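Local coordinates for putative tetR family transcription regulator (Shewanella loihica, PDB 3PPB), which probably binds DNA through a helix-turn-helix motif and regulates transcription, as other members of the tetR family do, at residues 12-17 and 33-38; 80-85 and 143-148; 96-101 and 167-172; 62-67 and 104-109; 55-60 and 113-118. One frame throughout, in Å; residues are numbered along the deposited sequence.

Contacts 1, 5, 4 and 3 form a connected series through the chain, whereas contact 2 stands at its far end. Contact 1 lies in the probable DNA-binding region and touches contact 5 where Ile-35 CD1 meets Leu-56 CD2 at 3.8 Å. Contacts 5 and 4, with centres about 11 Å apart, share helix 53-74 and join through Phe-106 CE1 and Leu-60 CD2 at 3.6 Å. Contact 4 meets contact 3, about 13 Å away between centres, where Trp-96 CZ3 is 3.5 Å from Phe-107 CE2. Contact 2 lies about 43 Å from contact 1, centre to centre. Bound tetraethylene glycol comes about 4 Å from the Leu-145 side chain in contact 2 and about 6 Å from that of Lys-65 in contact 4.

Contact 1 (12-17 and 33-38); sequences QAILET and ATIARE
Thr-17 makes the close part of this contact by pressing its methyl, CG2, against Glu-38 CB at 3.3 Å and the carbonyl oxygen Ile-35 O at 3.4 Å. A chi1 of -69° sets OG1 beside the backbone N and leaves CG2 opposite that N, facing the other helix. OG1 turns back to donate to Ala-13 O at 2.9 Å, a bond that holds the rotamer; Thr-17 N is a second donor to that oxygen, from the opposite face of its plane. Beside it, Ile-14 CG2 and Ile-35 CG2 meet at 4.1 Å, their side chains at about a right angle. The outer side is looser: Glu-38 contributes its CB, and its carboxylate bends off from helix 10-24 on the exposed flank. The short segments approach to 8.8 Å between axes at 121°. Helix 32-39 belongs to the predicted helix-turn-helix; Leu-46 of helix 43-49 and Leu-56 of helix 53-74 each touch both Ile-14 and Ile-35, completing a small apolar core among four helices.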
# COMPACT_ATOMS: atom_id res chain seq x y z
N GLN A 12 -2.84 12.82 25.16
CA GLN A 12 -1.65 12.12 24.63
C GLN A 12 -1.68 10.63 24.95
O GLN A 12 -1.28 9.84 24.09
CB GLN A 12 -0.33 12.74 25.13
CG GLN A 12 0.93 12.32 24.38
CD GLN A 12 0.89 12.52 22.88
OE1 GLN A 12 0.28 13.47 22.35
NE2 GLN A 12 1.57 11.64 22.16
N ALA A 13 -2.14 10.25 26.16
CA ALA A 13 -2.26 8.84 26.57
C ALA A 13 -3.25 8.12 25.64
O ALA A 13 -2.98 6.99 25.23
CB ALA A 13 -2.73 8.75 28.02
N ILE A 14 -4.37 8.80 25.27
CA ILE A 14 -5.40 8.27 24.37
C ILE A 14 -4.79 8.07 22.98
O ILE A 14 -4.87 6.96 22.45
CB ILE A 14 -6.67 9.16 24.31
CG1 ILE A 14 -7.44 9.12 25.65
CG2 ILE A 14 -7.58 8.72 23.13
CD1 ILE A 14 -8.30 10.37 25.96
N LEU A 15 -4.15 9.12 22.41
CA LEU A 15 -3.54 9.08 21.08
C LEU A 15 -2.48 7.97 20.97
O LEU A 15 -2.56 7.17 20.04
CB LEU A 15 -2.94 10.44 20.74
CG LEU A 15 -3.94 11.51 20.32
CD1 LEU A 15 -3.34 12.90 20.49
CD2 LEU A 15 -4.40 11.30 18.88
N GLU A 16 -1.56 7.87 21.95
CA GLU A 16 -0.49 6.85 22.02
C GLU A 16 -1.05 5.43 22.16
O GLU A 16 -0.51 4.50 21.56
CB GLU A 16 0.45 7.13 23.21
CG GLU A 16 1.46 8.24 22.97
CD GLU A 16 2.49 8.41 24.07
OE1 GLU A 16 2.91 7.38 24.66
OE2 GLU A 16 2.90 9.56 24.32
N THR A 17 -2.09 5.25 23.00
CA THR A 17 -2.72 3.94 23.24
C THR A 17 -3.49 3.53 21.98
O THR A 17 -3.39 2.37 21.58
CB THR A 17 -3.61 3.97 24.50
OG1 THR A 17 -2.81 4.09 25.69
CG2 THR A 17 -4.48 2.74 24.63
N ALA A 33 -13.72 1.56 24.64
CA ALA A 33 -13.59 1.11 26.05
C ALA A 33 -12.18 0.59 26.29
O ALA A 33 -11.54 0.99 27.26
CB ALA A 33 -14.63 0.03 26.37
N THR A 34 -11.68 -0.26 25.37
CA THR A 34 -10.31 -0.78 25.42
C THR A 34 -9.31 0.37 25.37
O THR A 34 -8.40 0.38 26.19
CB THR A 34 -10.06 -1.77 24.29
OG1 THR A 34 -11.02 -2.82 24.34
CG2 THR A 34 -8.67 -2.37 24.33
N ILE A 35 -9.49 1.35 24.46
CA ILE A 35 -8.58 2.50 24.32
C ILE A 35 -8.52 3.26 25.63
O ILE A 35 -7.42 3.50 26.14
CB ILE A 35 -8.95 3.46 23.16
CG1 ILE A 35 -8.96 2.73 21.78
CG2 ILE A 35 -7.99 4.67 23.14
CD1 ILE A 35 -9.56 3.57 20.55
N ALA A 36 -9.70 3.64 26.18
CA ALA A 36 -9.83 4.40 27.43
C ALA A 36 -9.13 3.69 28.58
O ALA A 36 -8.30 4.31 29.25
CB ALA A 36 -11.29 4.63 27.77
N ARG A 37 -9.42 2.38 28.78
CA ARG A 37 -8.84 1.55 29.84
C ARG A 37 -7.32 1.48 29.73
O ARG A 37 -6.63 1.78 30.70
CB ARG A 37 -9.42 0.13 29.79
CG ARG A 37 -8.97 -0.77 30.95
CD ARG A 37 -9.55 -2.18 30.89
NE ARG A 37 -9.17 -2.91 29.68
CZ ARG A 37 -9.99 -3.14 28.66
NH1 ARG A 37 -11.24 -2.68 28.68
NH2 ARG A 37 -9.57 -3.82 27.60
N GLU A 38 -6.81 1.10 28.53
CA GLU A 38 -5.38 0.99 28.31
C GLU A 38 -4.68 2.35 28.50
O GLU A 38 -3.54 2.37 28.93
CB GLU A 38 -5.08 0.39 26.92
CG GLU A 38 -5.54 -1.04 26.74
CD GLU A 38 -4.59 -2.08 27.29
OE1 GLU A 38 -4.53 -2.24 28.53
OE2 GLU A 38 -3.91 -2.75 26.48

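Contact 2 (80-85 and 143-148); sequences GDLKQD and GELAEY
The carboxylate of Glu-144 is the flat group at this junction, and its two oxygens meet different residues: OE1 lies 3.7 Å from Leu-82 CB, while OE2 is 4.0 Å from Lys-83 N. Farther along the loop, the Tyr-148 ring carries Ala-146 CB over one face, 3.2 Å above its plane and offset toward the rim. Glu-144 reaches helix 82-99 with an extended chain that runs antiparallel to the side chain of Leu-82. OE1 also bonds to Ser-142 OG and accepts from a water 3.2 Å away, which in turn accepts a weak bond from Leu-82 N. Both segments are defined by helix ends: Gly-143 closes helix 130-141 in a Schellman motif, and Asp-81 is the N-cap of helix 82-99, its OD2 accepting from Gln-84 N at 2.8 Å. On the apolar side, Leu-82 CD2 and Leu-145 CD1 meet tip to tip at 4.1 Å. Trp-189 of helix 178-192 touches both leucines, and Leu-82 also packs on Leu-135 of helix 130-141.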
# COMPACT_ATOMS: atom_id res chain seq x y z
N GLY A 80 20.50 23.33 -3.77
CA GLY A 80 19.90 23.75 -5.03
C GLY A 80 19.73 22.65 -6.06
O GLY A 80 19.10 22.88 -7.10
N ASP A 81 20.31 21.45 -5.81
CA ASP A 81 20.19 20.34 -6.75
C ASP A 81 18.98 19.49 -6.36
O ASP A 81 18.94 18.91 -5.26
CB ASP A 81 21.48 19.51 -6.82
CG ASP A 81 21.41 18.42 -7.88
OD1 ASP A 81 21.73 18.71 -9.04
OD2 ASP A 81 20.94 17.32 -7.56
N LEU A 82 18.00 19.43 -7.26
CA LEU A 82 16.77 18.71 -7.01
C LEU A 82 16.99 17.21 -6.78
O LEU A 82 16.38 16.66 -5.86
CB LEU A 82 15.74 18.93 -8.13
CG LEU A 82 14.44 18.12 -7.94
CD1 LEU A 82 13.51 18.75 -6.88
CD2 LEU A 82 13.78 17.78 -9.25
N LYS A 83 17.78 16.54 -7.62
CA LYS A 83 18.01 15.10 -7.49
C LYS A 83 18.67 14.80 -6.14
O LYS A 83 18.29 13.83 -5.48
CB LYS A 83 18.85 14.57 -8.66
CG LYS A 83 18.95 13.04 -8.68
CD LYS A 83 19.87 12.57 -9.76
CE LYS A 83 19.82 11.07 -9.87
NZ LYS A 83 20.40 10.63 -11.15
N GLN A 84 19.62 15.65 -5.72
CA GLN A 84 20.31 15.49 -4.44
C GLN A 84 19.32 15.64 -3.30
O GLN A 84 19.38 14.85 -2.36
CB GLN A 84 21.44 16.51 -4.31
CG GLN A 84 22.30 16.33 -3.06
CD GLN A 84 23.25 17.49 -2.84
OE1 GLN A 84 22.92 18.67 -3.00
NE2 GLN A 84 24.46 17.16 -2.43
N ASP A 85 18.42 16.65 -3.36
CA ASP A 85 17.41 16.89 -2.33
C ASP A 85 16.42 15.74 -2.28
O ASP A 85 16.08 15.28 -1.18
CB ASP A 85 16.65 18.21 -2.56
CG ASP A 85 17.48 19.50 -2.51
OD1 ASP A 85 18.61 19.46 -1.98
OD2 ASP A 85 17.01 20.53 -3.02
N GLY A 143 13.30 20.47 -16.44
CA GLY A 143 13.48 19.42 -17.44
C GLY A 143 14.08 18.13 -16.91
O GLY A 143 14.56 17.33 -17.70
N GLU A 144 14.06 17.92 -15.57
CA GLU A 144 14.56 16.69 -14.96
C GLU A 144 13.46 15.64 -14.82
O GLU A 144 13.76 14.46 -14.91
CB GLU A 144 15.15 16.95 -13.57
CG GLU A 144 16.48 17.69 -13.57
CD GLU A 144 16.90 18.10 -12.18
OE1 GLU A 144 16.46 19.18 -11.72
OE2 GLU A 144 17.65 17.33 -11.53
N LEU A 145 12.20 16.06 -14.55
CA LEU A 145 11.09 15.13 -14.32
C LEU A 145 10.07 15.15 -15.44
O LEU A 145 9.80 16.19 -16.03
CB LEU A 145 10.39 15.43 -12.96
CG LEU A 145 11.30 15.43 -11.72
CD1 LEU A 145 10.50 15.71 -10.45
CD2 LEU A 145 12.10 14.13 -11.61
N ALA A 146 9.52 13.97 -15.75
CA ALA A 146 8.50 13.78 -16.77
C ALA A 146 7.22 14.53 -16.41
O ALA A 146 6.94 14.80 -15.22
CB ALA A 146 8.21 12.29 -16.93
N GLU A 147 6.44 14.86 -17.44
CA GLU A 147 5.21 15.62 -17.25
C GLU A 147 3.99 14.71 -17.24
O GLU A 147 3.25 14.67 -18.22
CB GLU A 147 5.07 16.70 -18.32
CG GLU A 147 6.20 17.71 -18.23
CD GLU A 147 6.26 18.63 -19.41
OE1 GLU A 147 6.98 18.30 -20.37
OE2 GLU A 147 5.59 19.69 -19.36
N TYR A 148 3.79 14.01 -16.13
CA TYR A 148 2.59 13.18 -15.96
C TYR A 148 1.64 13.94 -15.04
O TYR A 148 2.12 14.88 -14.40
CB TYR A 148 2.96 11.80 -15.37
CG TYR A 148 4.11 11.09 -16.04
CD1 TYR A 148 4.14 10.90 -17.42
CD2 TYR A 148 5.15 10.55 -15.29
CE1 TYR A 148 5.21 10.24 -18.04
CE2 TYR A 148 6.20 9.85 -15.89
CZ TYR A 148 6.23 9.71 -17.27
OH TYR A 148 7.28 9.06 -17.88
O HOH W 1 18.09 21.28 -10.01

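Contact 3 (96-101 and 167-172); sequences WAMANP and YFVDHP. With EDO (1,2-ethanediol), chain G.
Three successive bends of about the same sense (chi1 -59°, chi2 -54°, chi3 -73°) fold Met-98, present as selenomethionine, so that its SE and CE reach the last turn of helix 150-170. SE rests 3.9 Å from Phe-168 CB, the two side chains lying crosswise, and 4.1 Å from Val-169 CG2. The terminal methyl goes further: CE lies 3.5 Å from the backbone oxygen Phe-168 O and 4.3 Å from Pro-172 CB, just past the helix end. Both segments therefore meet near C-terminal helix ends, helix 82-99 against helix 150-170, at a partly buried junction of the all-helical tetR-like fold. At the former end, Asn-100 ND2 donates to Trp-96 O at 2.8 Å, beside the backbone bond from Asn-100 N to the same oxygen. The Trp-96 edge gives a weak bond from NE1 to O1 of a 1,2-ethanediol. Across the junction itself the partners are a selenoether, methyl and methylene groups and a backbone carbonyl, so cohesion comes from van der Waals packing, without directional polar bonds.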
# COMPACT_ATOMS: atom_id res chain seq x y z
N TRP A 96 13.33 7.31 8.79
CA TRP A 96 12.23 7.56 9.73
C TRP A 96 11.40 6.28 9.90
O TRP A 96 11.08 5.93 11.03
CB TRP A 96 11.36 8.73 9.25
CG TRP A 96 10.21 9.03 10.17
CD1 TRP A 96 10.17 9.96 11.16
CD2 TRP A 96 8.92 8.39 10.17
NE1 TRP A 96 8.94 9.95 11.78
CE2 TRP A 96 8.16 8.98 11.21
CE3 TRP A 96 8.34 7.37 9.40
CZ2 TRP A 96 6.83 8.60 11.46
CZ3 TRP A 96 7.04 6.97 9.69
CH2 TRP A 96 6.31 7.57 10.71
N ALA A 97 11.09 5.58 8.79
CA ALA A 97 10.33 4.33 8.78
C ALA A 97 11.01 3.23 9.63
O ALA A 97 10.32 2.51 10.34
CB ALA A 97 10.17 3.83 7.35
N MSE A 98 12.35 3.11 9.55
CA MSE A 98 13.12 2.12 10.31
C MSE A 98 13.23 2.54 11.78
O MSE A 98 13.25 1.69 12.65
CB MSE A 98 14.52 1.91 9.72
CG MSE A 98 14.50 1.43 8.25
SE MSE A 98 13.43 -0.21 7.91
CE MSE A 98 14.66 -1.57 8.75
N ALA A 99 13.29 3.86 12.05
CA ALA A 99 13.41 4.38 13.41
C ALA A 99 12.08 4.37 14.19
O ALA A 99 12.12 4.39 15.42
CB ALA A 99 13.96 5.81 13.37
N ASN A 100 10.91 4.37 13.50
CA ASN A 100 9.58 4.41 14.15
C ASN A 100 8.73 3.24 13.67
O ASN A 100 7.82 3.44 12.87
CB ASN A 100 8.90 5.76 13.85
CG ASN A 100 9.75 6.96 14.22
OD1 ASN A 100 9.71 7.43 15.35
ND2 ASN A 100 10.59 7.42 13.31
N PRO A 101 9.03 1.99 14.11
CA PRO A 101 8.32 0.82 13.55
C PRO A 101 6.81 0.81 13.78
O PRO A 101 6.08 0.36 12.90
CB PRO A 101 9.01 -0.39 14.21
CG PRO A 101 9.74 0.17 15.39
CD PRO A 101 10.12 1.57 15.02
N TYR A 167 9.62 -3.74 2.06
CA TYR A 167 10.82 -4.50 1.72
C TYR A 167 11.86 -4.44 2.84
O TYR A 167 12.38 -5.49 3.25
CB TYR A 167 11.42 -3.95 0.40
CG TYR A 167 12.64 -4.69 -0.11
CD1 TYR A 167 12.52 -5.93 -0.73
CD2 TYR A 167 13.91 -4.15 0.05
CE1 TYR A 167 13.64 -6.61 -1.20
CE2 TYR A 167 15.04 -4.83 -0.39
CZ TYR A 167 14.90 -6.04 -1.06
OH TYR A 167 15.99 -6.71 -1.55
N PHE A 168 12.20 -3.22 3.32
CA PHE A 168 13.24 -3.10 4.32
C PHE A 168 12.79 -3.56 5.70
O PHE A 168 13.63 -4.00 6.46
CB PHE A 168 13.82 -1.69 4.35
CG PHE A 168 14.67 -1.39 3.12
CD1 PHE A 168 15.81 -2.13 2.84
CD2 PHE A 168 14.34 -0.34 2.27
CE1 PHE A 168 16.60 -1.86 1.72
CE2 PHE A 168 15.12 -0.06 1.12
CZ PHE A 168 16.25 -0.82 0.87
N VAL A 169 11.48 -3.53 6.00
CA VAL A 169 10.99 -4.03 7.29
C VAL A 169 11.01 -5.57 7.22
O VAL A 169 11.36 -6.22 8.21
CB VAL A 169 9.60 -3.46 7.66
CG1 VAL A 169 8.96 -4.23 8.83
CG2 VAL A 169 9.71 -1.96 7.98
N ASP A 170 10.69 -6.15 6.04
CA ASP A 170 10.71 -7.61 5.84
C ASP A 170 12.14 -8.15 5.82
O ASP A 170 12.36 -9.30 6.20
CB ASP A 170 10.04 -8.00 4.50
CG ASP A 170 8.53 -7.85 4.42
OD1 ASP A 170 7.89 -7.57 5.46
OD2 ASP A 170 7.98 -8.01 3.29
N HIS A 171 13.08 -7.36 5.30
CA HIS A 171 14.50 -7.75 5.18
C HIS A 171 15.36 -6.66 5.84
O HIS A 171 16.02 -5.89 5.13
CB HIS A 171 14.86 -7.93 3.68
CG HIS A 171 13.89 -8.77 2.92
ND1 HIS A 171 13.86 -10.15 3.07
CD2 HIS A 171 12.91 -8.40 2.07
CE1 HIS A 171 12.87 -10.57 2.31
NE2 HIS A 171 12.28 -9.55 1.66
N PRO A 172 15.35 -6.57 7.19
CA PRO A 172 16.08 -5.46 7.86
C PRO A 172 17.59 -5.47 7.62
O PRO A 172 18.19 -4.40 7.61
CB PRO A 172 15.74 -5.64 9.35
CG PRO A 172 15.25 -7.04 9.47
CD PRO A 172 14.62 -7.40 8.18
C1 EDO G . 9.16 11.23 15.02
O1 EDO G . 7.81 10.86 14.68
C2 EDO G . 9.56 12.45 14.19
O2 EDO G . 10.94 12.76 14.42

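Contact 4 (62-67 and 104-109); sequences LGVKQE and QAFFQL. With EDO (1,2-ethanediol), chain D; EDO (1,2-ethanediol), chain F; EDO (1,2-ethanediol), chain G; EDO (1,2-ethanediol), chain H.
Phe-107 receives Val-64 and Lys-65 at its CE1 side, where two helices of the tetR-like all-helical core, 53-74 and 101-110, cross at -118° with short-segment axes 10.9 Å apart. Both side chains run obliquely to that of Phe-107. Val-64 CG1 is 3.8 Å from Phe-107 CZ, and Val-64 CG2, its other branch, packs on Phe-106 CD2 at 4.4 Å, so one valine engages both rings. Lys-65 bends at chi2 (-82°), passes CE 3.7 Å from Phe-107 CE1, and brings its ammonium over the ring: NZ stands 4.9 Å from the centroid, 22° off the normal, a cation-pi contact. The buried ammonium also bonds to both hydroxyls of a 1,2-ethanediol, probably from the crystallisation liquor, and weakly to Ser-111 OG. Trp-96 and Phe-68 also pack against the Phe-107 ring, the latter edge-to-face. The diol sits on the same face of Phe-107 as the ammonium, with its O2 3.3 Å above the ring plane and 2.8 Å from Lys-65 NZ.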
# COMPACT_ATOMS: atom_id res chain seq x y z
N LEU A 62 -3.42 12.41 10.88
CA LEU A 62 -2.85 13.71 10.50
C LEU A 62 -1.64 14.05 11.36
O LEU A 62 -0.66 14.61 10.85
CB LEU A 62 -3.91 14.83 10.55
CG LEU A 62 -5.09 14.71 9.58
CD1 LEU A 62 -6.17 15.71 9.94
CD2 LEU A 62 -4.66 14.88 8.11
N GLY A 63 -1.71 13.68 12.64
CA GLY A 63 -0.64 13.89 13.61
C GLY A 63 0.64 13.17 13.22
O GLY A 63 1.71 13.79 13.17
N VAL A 64 0.53 11.86 12.91
CA VAL A 64 1.68 11.04 12.49
C VAL A 64 2.21 11.56 11.12
O VAL A 64 3.42 11.70 10.97
CB VAL A 64 1.39 9.50 12.48
CG1 VAL A 64 2.66 8.73 12.15
CG2 VAL A 64 0.84 9.03 13.84
N LYS A 65 1.31 11.89 10.18
CA LYS A 65 1.71 12.45 8.88
C LYS A 65 2.53 13.74 9.10
O LYS A 65 3.58 13.89 8.46
CB LYS A 65 0.48 12.74 7.97
CG LYS A 65 -0.18 11.50 7.38
CD LYS A 65 0.55 11.00 6.14
CE LYS A 65 0.00 9.69 5.67
NZ LYS A 65 0.41 9.41 4.27
N GLN A 66 2.08 14.63 10.03
CA GLN A 66 2.80 15.87 10.32
C GLN A 66 4.19 15.58 10.89
O GLN A 66 5.15 16.21 10.44
CB GLN A 66 2.01 16.79 11.26
CG GLN A 66 2.59 18.22 11.30
CD GLN A 66 2.54 18.91 9.96
OE1 GLN A 66 1.47 19.19 9.42
NE2 GLN A 66 3.70 19.18 9.36
N GLU A 67 4.32 14.62 11.82
CA GLU A 67 5.62 14.20 12.38
C GLU A 67 6.58 13.73 11.27
O GLU A 67 7.75 14.13 11.25
CB GLU A 67 5.42 13.07 13.39
CG GLU A 67 4.86 13.52 14.72
CD GLU A 67 4.60 12.36 15.65
OE1 GLU A 67 5.38 11.38 15.61
OE2 GLU A 67 3.60 12.41 16.41
N GLN A 104 5.26 3.55 11.46
CA GLN A 104 5.43 3.07 10.09
C GLN A 104 4.41 1.95 9.77
O GLN A 104 3.79 1.99 8.71
CB GLN A 104 6.88 2.61 9.83
CG GLN A 104 7.10 1.98 8.45
CD GLN A 104 6.67 2.87 7.29
OE1 GLN A 104 6.68 4.10 7.38
NE2 GLN A 104 6.31 2.26 6.18
N ALA A 105 4.21 1.00 10.70
CA ALA A 105 3.21 -0.06 10.53
C ALA A 105 1.80 0.57 10.36
O ALA A 105 1.01 0.09 9.55
CB ALA A 105 3.23 -1.01 11.72
N PHE A 106 1.52 1.68 11.09
CA PHE A 106 0.29 2.48 11.03
C PHE A 106 0.13 3.05 9.62
O PHE A 106 -0.98 2.99 9.08
CB PHE A 106 0.31 3.61 12.10
CG PHE A 106 -0.85 4.57 12.01
CD1 PHE A 106 -2.06 4.28 12.63
CD2 PHE A 106 -0.73 5.77 11.30
CE1 PHE A 106 -3.14 5.16 12.53
CE2 PHE A 106 -1.82 6.64 11.20
CZ PHE A 106 -3.01 6.34 11.84
N PHE A 107 1.22 3.55 8.98
CA PHE A 107 1.15 4.05 7.59
C PHE A 107 0.85 2.90 6.63
O PHE A 107 -0.02 3.00 5.78
CB PHE A 107 2.45 4.75 7.16
CG PHE A 107 2.70 6.16 7.65
CD1 PHE A 107 1.64 6.96 8.08
CD2 PHE A 107 3.97 6.70 7.60
CE1 PHE A 107 1.87 8.27 8.50
CE2 PHE A 107 4.19 8.03 7.98
CZ PHE A 107 3.14 8.80 8.43
N GLN A 108 1.54 1.79 6.80
CA GLN A 108 1.37 0.63 5.95
C GLN A 108 -0.11 0.18 6.02
O GLN A 108 -0.72 -0.09 5.00
CB GLN A 108 2.36 -0.46 6.40
CG GLN A 108 2.88 -1.39 5.32
CD GLN A 108 3.56 -0.73 4.14
OE1 GLN A 108 2.93 -0.47 3.13
NE2 GLN A 108 4.88 -0.56 4.19
N LEU A 109 -0.71 0.23 7.19
CA LEU A 109 -2.10 -0.18 7.30
C LEU A 109 -3.12 0.87 6.85
O LEU A 109 -4.17 0.47 6.34
CB LEU A 109 -2.41 -0.55 8.76
CG LEU A 109 -1.77 -1.81 9.32
CD1 LEU A 109 -1.73 -1.76 10.83
CD2 LEU A 109 -2.53 -3.05 8.84
C1 EDO D . 3.81 8.77 3.20
O1 EDO D . 3.04 9.90 3.59
C2 EDO D . 3.72 7.72 4.30
O2 EDO D . 2.35 7.43 4.57
C1 EDO F . -0.97 -1.24 1.87
O1 EDO F . 0.28 -1.07 2.54
C2 EDO F . -1.15 -0.11 0.87
O2 EDO F . -2.53 -0.01 0.47
C1 EDO G . 9.16 11.23 15.02
O1 EDO G . 7.81 10.86 14.68
C2 EDO G . 9.56 12.45 14.19
O2 EDO G . 10.94 12.76 14.42
C1 EDO H . 0.98 9.30 19.21
O1 EDO H . 2.39 9.03 19.30
C2 EDO H . 0.78 10.71 18.65
O2 EDO H . 1.37 10.79 17.35

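Contact 5 (55-60 and 113-118); sequences QLLEQL and SPTVEQ. With EDO (1,2-ethanediol), chain I; EDO (1,2-ethanediol), chain E.
Leu-57, Glu-58 and Val-116 bury the most surface here, where helix 53-74 faces the loop between helices 101-110 and 118-128. A chi1 of 172° swings the Leu-57 chain away from its own N and carries CD2 to the loop, 4.3 Å from Val-116 CG2 and 4.1 Å from Thr-115 CG2. Phe-106 lies against Leu-57, and Tyr-110 against Val-116 and Thr-115, so helix 101-110 backs the apolar part. The loop bends through an ST turn, with Thr-115 N donating to Ser-113 OG at 3.2 Å; Ser-113, Pro-114 and Thr-115 pack on Leu-109 of the second subunit. Glu-58 forms the polar part: its extended chain runs alongside Glu-117 in the same direction, OE2 coming 3.7 Å from Glu-117 CG, with the carboxylate planes 84° apart. A 1,2-ethanediol, probably from the crystallisation liquor, bridges the segments through one hydroxyl, O1 donating to Glu-58 OE2 at 2.7 Å and accepting from Glu-117 N at 2.9 Å (N-H...O 164°). This polar link is thus indirect, and the carboxylates stay apart, Glu-58 OE2 to Glu-117 OE2 5.6 Å; their like charges may disfavour a closer approach.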
# COMPACT_ATOMS: atom_id res chain seq x y z
N GLN A 55 -13.03 10.14 14.44
CA GLN A 55 -12.32 11.40 14.67
C GLN A 55 -10.96 11.15 15.34
O GLN A 55 -9.98 11.81 14.97
CB GLN A 55 -13.16 12.36 15.50
CG GLN A 55 -14.01 13.25 14.60
CD GLN A 55 -15.07 14.01 15.34
OE1 GLN A 55 -16.22 13.57 15.44
NE2 GLN A 55 -14.72 15.19 15.84
N LEU A 56 -10.89 10.18 16.29
CA LEU A 56 -9.64 9.81 16.94
C LEU A 56 -8.65 9.26 15.89
O LEU A 56 -7.49 9.67 15.88
CB LEU A 56 -9.90 8.79 18.06
CG LEU A 56 -8.70 8.14 18.80
CD1 LEU A 56 -7.67 9.18 19.28
CD2 LEU A 56 -9.20 7.29 19.99
N LEU A 57 -9.12 8.37 14.99
CA LEU A 57 -8.26 7.84 13.92
C LEU A 57 -7.77 8.97 12.99
O LEU A 57 -6.61 8.98 12.61
CB LEU A 57 -8.99 6.75 13.08
CG LEU A 57 -8.24 6.27 11.81
CD1 LEU A 57 -6.92 5.61 12.18
CD2 LEU A 57 -9.10 5.35 10.95
N GLU A 58 -8.66 9.91 12.64
CA GLU A 58 -8.34 11.02 11.73
C GLU A 58 -7.29 11.96 12.36
O GLU A 58 -6.35 12.36 11.67
CB GLU A 58 -9.60 11.79 11.36
CG GLU A 58 -10.51 10.99 10.44
CD GLU A 58 -11.88 11.59 10.15
OE1 GLU A 58 -12.20 12.66 10.70
OE2 GLU A 58 -12.62 10.97 9.36
N GLN A 59 -7.45 12.27 13.66
CA GLN A 59 -6.52 13.15 14.38
C GLN A 59 -5.17 12.47 14.53
O GLN A 59 -4.13 13.12 14.37
CB GLN A 59 -7.08 13.59 15.75
CG GLN A 59 -8.29 14.55 15.67
CD GLN A 59 -8.03 15.77 14.81
OE1 GLN A 59 -7.15 16.58 15.09
NE2 GLN A 59 -8.78 15.90 13.72
N LEU A 60 -5.18 11.15 14.82
CA LEU A 60 -3.95 10.37 14.92
C LEU A 60 -3.22 10.36 13.57
O LEU A 60 -2.02 10.63 13.50
CB LEU A 60 -4.30 8.94 15.37
CG LEU A 60 -3.14 7.96 15.50
CD1 LEU A 60 -2.10 8.44 16.52
CD2 LEU A 60 -3.64 6.56 15.82
N SER A 113 -5.30 3.13 2.36
CA SER A 113 -6.40 2.22 2.55
C SER A 113 -7.75 2.93 2.45
O SER A 113 -7.84 4.12 2.78
CB SER A 113 -6.27 1.52 3.91
OG SER A 113 -6.77 2.31 4.97
N PRO A 114 -8.83 2.17 2.10
CA PRO A 114 -10.17 2.77 2.09
C PRO A 114 -10.70 3.12 3.49
O PRO A 114 -11.79 3.68 3.58
CB PRO A 114 -11.05 1.67 1.46
CG PRO A 114 -10.10 0.68 0.85
CD PRO A 114 -8.87 0.75 1.70
N THR A 115 -9.96 2.79 4.58
CA THR A 115 -10.41 3.03 5.96
C THR A 115 -10.50 4.53 6.28
O THR A 115 -11.50 4.96 6.87
CB THR A 115 -9.49 2.30 6.99
OG1 THR A 115 -9.24 0.96 6.56
CG2 THR A 115 -10.08 2.26 8.39
N VAL A 116 -9.46 5.31 5.93
CA VAL A 116 -9.45 6.75 6.23
C VAL A 116 -10.28 7.49 5.18
O VAL A 116 -10.16 7.18 3.99
CB VAL A 116 -8.01 7.34 6.34
CG1 VAL A 116 -8.02 8.81 6.77
CG2 VAL A 116 -7.15 6.52 7.31
N GLU A 117 -11.11 8.47 5.63
CA GLU A 117 -11.92 9.33 4.77
C GLU A 117 -11.04 9.96 3.70
O GLU A 117 -9.92 10.39 4.03
CB GLU A 117 -12.58 10.45 5.59
CG GLU A 117 -13.98 10.14 6.07
CD GLU A 117 -15.03 9.89 5.01
OE1 GLU A 117 -14.96 10.49 3.91
OE2 GLU A 117 -15.96 9.10 5.30
N GLN A 118 -11.51 9.97 2.42
CA GLN A 118 -10.75 10.53 1.29
C GLN A 118 -10.34 11.98 1.55
O GLN A 118 -9.21 12.35 1.23
CB GLN A 118 -11.53 10.42 -0.02
CG GLN A 118 -10.63 10.46 -1.27
CD GLN A 118 -11.38 10.21 -2.56
OE1 GLN A 118 -12.20 9.28 -2.67
NE2 GLN A 118 -11.09 11.02 -3.57
C1 EDO I . -11.73 7.35 9.10
O1 EDO I . -11.76 8.61 8.41
C2 EDO I . -13.12 6.85 9.46
O2 EDO I . -14.15 7.27 8.55
C1 EDO E . -11.55 -2.78 7.03
O1 EDO E . -10.23 -2.70 7.57
C2 EDO E . -12.35 -1.50 7.30
O2 EDO E . -11.88 -0.39 6.53